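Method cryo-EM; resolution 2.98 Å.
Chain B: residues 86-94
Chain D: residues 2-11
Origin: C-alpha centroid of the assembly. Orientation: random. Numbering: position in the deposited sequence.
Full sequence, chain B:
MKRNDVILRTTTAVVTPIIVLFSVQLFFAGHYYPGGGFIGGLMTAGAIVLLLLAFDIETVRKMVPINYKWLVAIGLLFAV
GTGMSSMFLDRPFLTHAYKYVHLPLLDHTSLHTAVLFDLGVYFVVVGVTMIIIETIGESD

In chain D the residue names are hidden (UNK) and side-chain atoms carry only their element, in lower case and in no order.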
# COMPACT_ATOMS: atom_id res chain seq x y z
N SER B 86 -5.12 -20.16 -33.22
CA SER B 86 -5.45 -21.56 -32.99
C SER B 86 -5.22 -22.42 -34.23
O SER B 86 -4.87 -23.60 -34.10
CB SER B 86 -6.90 -21.67 -32.54
OG SER B 86 -7.10 -21.00 -31.30
N MET B 87 -5.41 -21.86 -35.43
CA MET B 87 -5.31 -22.67 -36.65
C MET B 87 -3.88 -23.07 -36.99
O MET B 87 -3.66 -24.16 -37.52
CB MET B 87 -5.90 -21.96 -37.87
CG MET B 87 -7.39 -21.87 -37.92
SD MET B 87 -7.95 -21.43 -39.58
CE MET B 87 -7.43 -19.73 -39.69
N PHE B 88 -2.91 -22.18 -36.74
CA PHE B 88 -1.56 -22.44 -37.26
C PHE B 88 -0.87 -23.62 -36.58
O PHE B 88 -0.09 -24.33 -37.23
CB PHE B 88 -0.67 -21.20 -37.14
CG PHE B 88 -1.04 -20.10 -38.08
CD1 PHE B 88 -0.85 -20.24 -39.44
CD2 PHE B 88 -1.52 -18.90 -37.60
CE1 PHE B 88 -1.18 -19.21 -40.31
CE2 PHE B 88 -1.86 -17.87 -38.46
CZ PHE B 88 -1.69 -18.03 -39.81
N LEU B 89 -1.14 -23.88 -35.31
CA LEU B 89 -0.35 -24.87 -34.56
C LEU B 89 -0.99 -26.26 -34.57
O LEU B 89 -1.16 -26.86 -33.51
CB LEU B 89 -0.15 -24.38 -33.13
CG LEU B 89 0.64 -23.09 -32.95
CD1 LEU B 89 0.65 -22.67 -31.49
CD2 LEU B 89 2.06 -23.24 -33.48
N ASP B 90 -1.32 -26.77 -35.77
CA ASP B 90 -1.86 -28.12 -35.99
C ASP B 90 -3.14 -28.40 -35.20
O ASP B 90 -3.37 -29.51 -34.72
CB ASP B 90 -0.82 -29.20 -35.70
CG ASP B 90 0.22 -29.32 -36.79
OD1 ASP B 90 -0.12 -29.06 -37.96
OD2 ASP B 90 1.38 -29.68 -36.47
N ARG B 91 -3.99 -27.39 -35.06
CA ARG B 91 -5.23 -27.48 -34.31
C ARG B 91 -6.36 -26.87 -35.13
O ARG B 91 -6.11 -26.06 -36.02
CB ARG B 91 -5.12 -26.76 -32.96
CG ARG B 91 -4.16 -27.42 -31.99
CD ARG B 91 -4.65 -28.80 -31.60
NE ARG B 91 -3.78 -29.42 -30.62
CZ ARG B 91 -2.71 -30.15 -30.93
NH1 ARG B 91 -2.39 -30.34 -32.21
NH2 ARG B 91 -1.97 -30.68 -29.98
N PRO B 92 -7.60 -27.26 -34.87
CA PRO B 92 -8.73 -26.61 -35.53
C PRO B 92 -8.93 -25.18 -35.05
O PRO B 92 -8.31 -24.70 -34.11
CB PRO B 92 -9.92 -27.49 -35.15
CG PRO B 92 -9.33 -28.80 -34.82
CD PRO B 92 -8.02 -28.51 -34.20
N PHE B 93 -9.84 -24.50 -35.74
CA PHE B 93 -10.11 -23.08 -35.54
C PHE B 93 -10.76 -22.85 -34.18
O PHE B 93 -11.78 -23.47 -33.88
CB PHE B 93 -11.02 -22.61 -36.66
CG PHE B 93 -11.35 -21.16 -36.66
CD1 PHE B 93 -10.45 -20.23 -37.15
CD2 PHE B 93 -12.57 -20.72 -36.21
CE1 PHE B 93 -10.77 -18.90 -37.18
CE2 PHE B 93 -12.89 -19.38 -36.23
CZ PHE B 93 -11.99 -18.47 -36.71
N LEU B 94 -10.20 -21.94 -33.38
CA LEU B 94 -10.63 -21.62 -32.00
C LEU B 94 -10.53 -22.84 -31.09
O LEU B 94 -11.53 -23.37 -30.60
CB LEU B 94 -12.05 -21.03 -31.96
CG LEU B 94 -12.40 -19.68 -32.57
CD1 LEU B 94 -13.89 -19.56 -32.65
CD2 LEU B 94 -11.87 -18.58 -31.71
N UNK D 2 -6.71 -29.29 -42.41
CA UNK D 2 -8.12 -29.62 -42.26
C UNK D 2 -9.01 -28.40 -42.07
O UNK D 2 -10.23 -28.56 -41.98
o UNK D 2 -7.72 -31.85 -41.37
c UNK D 2 -8.32 -30.59 -41.10
N UNK D 3 -8.43 -27.20 -42.00
CA UNK D 3 -9.20 -25.97 -41.91
C UNK D 3 -9.59 -25.42 -43.27
O UNK D 3 -10.12 -24.30 -43.33
c UNK D 3 -8.42 -25.17 -39.65
n UNK D 3 -7.25 -25.07 -39.03
c UNK D 3 -8.42 -24.91 -41.13
o UNK D 3 -9.45 -25.47 -39.06
N UNK D 4 -9.33 -26.17 -44.34
CA UNK D 4 -9.70 -25.77 -45.70
C UNK D 4 -11.20 -25.53 -45.82
O UNK D 4 -11.63 -24.62 -46.54
c UNK D 4 -8.81 -25.54 -48.79
c UNK D 4 -9.53 -26.72 -48.18
c UNK D 4 -9.26 -26.85 -46.68
c UNK D 4 -9.13 -28.00 -48.87
N UNK D 5 -11.98 -26.30 -45.07
CA UNK D 5 -13.43 -26.16 -45.02
C UNK D 5 -13.86 -24.78 -44.52
O UNK D 5 -14.93 -24.30 -44.91
c UNK D 5 -16.36 -26.90 -43.40
c UNK D 5 -15.40 -29.17 -43.62
c UNK D 5 -13.98 -27.26 -44.12
c UNK D 5 -15.41 -27.76 -44.17
N UNK D 6 -13.05 -24.14 -43.68
CA UNK D 6 -13.40 -22.80 -43.23
C UNK D 6 -12.98 -21.71 -44.19
O UNK D 6 -13.38 -20.56 -43.98
c UNK D 6 -13.47 -24.28 -40.32
c UNK D 6 -13.63 -22.84 -40.67
c UNK D 6 -12.79 -22.48 -41.88
c UNK D 6 -13.27 -21.95 -39.53
N UNK D 7 -12.17 -22.02 -45.19
CA UNK D 7 -11.74 -20.97 -46.12
C UNK D 7 -12.85 -20.33 -46.95
O UNK D 7 -12.68 -19.16 -47.31
c UNK D 7 -8.86 -20.38 -45.67
c UNK D 7 -8.24 -22.34 -47.03
c UNK D 7 -10.61 -21.52 -47.01
c UNK D 7 -9.33 -21.71 -46.21
N UNK D 8 -13.97 -20.98 -47.29
CA UNK D 8 -15.11 -20.19 -47.77
C UNK D 8 -15.75 -19.27 -46.74
O UNK D 8 -16.44 -18.33 -47.14
c UNK D 8 -15.64 -22.53 -47.68
c UNK D 8 -14.16 -22.40 -47.65
c UNK D 8 -16.10 -21.26 -48.25
N UNK D 9 -15.55 -19.50 -45.45
CA UNK D 9 -16.16 -18.68 -44.41
C UNK D 9 -15.21 -17.61 -43.90
O UNK D 9 -15.59 -16.45 -43.76
c UNK D 9 -17.98 -21.70 -42.79
c UNK D 9 -17.65 -20.62 -43.79
c UNK D 9 -17.34 -18.75 -42.20
c UNK D 9 -16.66 -19.58 -43.26
N UNK D 10 -13.95 -17.99 -43.66
CA UNK D 10 -12.98 -17.10 -43.03
C UNK D 10 -12.51 -16.01 -43.99
O UNK D 10 -12.36 -14.85 -43.59
c UNK D 10 -11.81 -17.94 -42.48
c UNK D 10 -10.67 -17.07 -41.98
c UNK D 10 -12.29 -18.82 -41.35
N UNK D 11 -12.29 -16.36 -45.26
CA UNK D 11 -11.73 -15.40 -46.23
C UNK D 11 -12.61 -14.18 -46.48
O UNK D 11 -12.07 -13.06 -46.47
c UNK D 11 -10.14 -17.06 -47.26
c UNK D 11 -11.33 -16.14 -47.52
c UNK D 11 -11.00 -15.17 -48.65
c UNK D 11 -9.81 -17.95 -48.43

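Position 2 of chain D carries one carbon and then one oxygen, a short hydroxyl side chain. Its CA-to-CB bond points sideways to chain B, and it makes no contact there. This is Ser2(D).

Position 3 has two side-chain carbons, the second bearing one oxygen and one nitrogen: a short, planar amide. Its CB points toward chain B, and the amide enters the bend that follows the chain B helix. The nitrogen lies near the backbone oxygen of Arg91(B) and the side chain of Met87(B), the oxygen near Pro92(B) and Phe93(B). One carbon before the amide makes it Asn3(D). ND2 donates a weak hydrogen bond to Arg91(B) O at 3.4 Å and also lies 3.4 Å from Met87(B) CG, while OD1 sits 3.5 Å from Phe93(B) N.

Position 4 shows four carbons forked at the second, out of reach of chain B: Leu4(D). Position 5 repeats the pattern, again forked at the second carbon and distant from chain B, though buried elsewhere in the structure: Leu5(D).

Position 6 has the same four carbons and the same fork, but its CB points toward chain B and one terminal methyl lies over a face of the Phe93(B) ring. It is Leu6(D). CD2 stands 3.5 Å from Phe93(B) CG and 3.9 Å from the ring centroid, 28° off the normal, a CH-pi contact.

Position 7 has four carbons, forked at the second, out of reach of chain B: Leu7(D). At position 8 three carbons close a ring onto the backbone nitrogen, which identifies Pro8(D), well away from the contact.

Position 9 has four carbons forked at the first, one arm two carbons long. That beta branch gives Ile9(D), also out of reach.

Position 10 has a first carbon carrying two others, three in all, with CB directed toward chain B and one of the outer carbons near the Phe93(B) ring: Val10(D). Its CG2 approaches Phe93(B) CE1 at 4.4 Å, obliquely to the ring. Position 11 repeats the four carbons and fork of position 9, beyond reach: Ile11(D).

The contact works through spacing. Positions 3, 6 and 10 follow steps of three and four residues, and the backbone hydrogen bonds Leu6(D) N to Asn3(D) O (3.0 Å) and Val10(D) N to Leu6(D) O (2.7 Å) link them. Asn3(D) meets both the backbone of the loop and the side chain of Met87(B), while Leu6(D) and Val10(D) pack on the Phe93(B) ring. The interface is small, 279 Å² in all.

Chain D (2-11) SNLLLLPIVI
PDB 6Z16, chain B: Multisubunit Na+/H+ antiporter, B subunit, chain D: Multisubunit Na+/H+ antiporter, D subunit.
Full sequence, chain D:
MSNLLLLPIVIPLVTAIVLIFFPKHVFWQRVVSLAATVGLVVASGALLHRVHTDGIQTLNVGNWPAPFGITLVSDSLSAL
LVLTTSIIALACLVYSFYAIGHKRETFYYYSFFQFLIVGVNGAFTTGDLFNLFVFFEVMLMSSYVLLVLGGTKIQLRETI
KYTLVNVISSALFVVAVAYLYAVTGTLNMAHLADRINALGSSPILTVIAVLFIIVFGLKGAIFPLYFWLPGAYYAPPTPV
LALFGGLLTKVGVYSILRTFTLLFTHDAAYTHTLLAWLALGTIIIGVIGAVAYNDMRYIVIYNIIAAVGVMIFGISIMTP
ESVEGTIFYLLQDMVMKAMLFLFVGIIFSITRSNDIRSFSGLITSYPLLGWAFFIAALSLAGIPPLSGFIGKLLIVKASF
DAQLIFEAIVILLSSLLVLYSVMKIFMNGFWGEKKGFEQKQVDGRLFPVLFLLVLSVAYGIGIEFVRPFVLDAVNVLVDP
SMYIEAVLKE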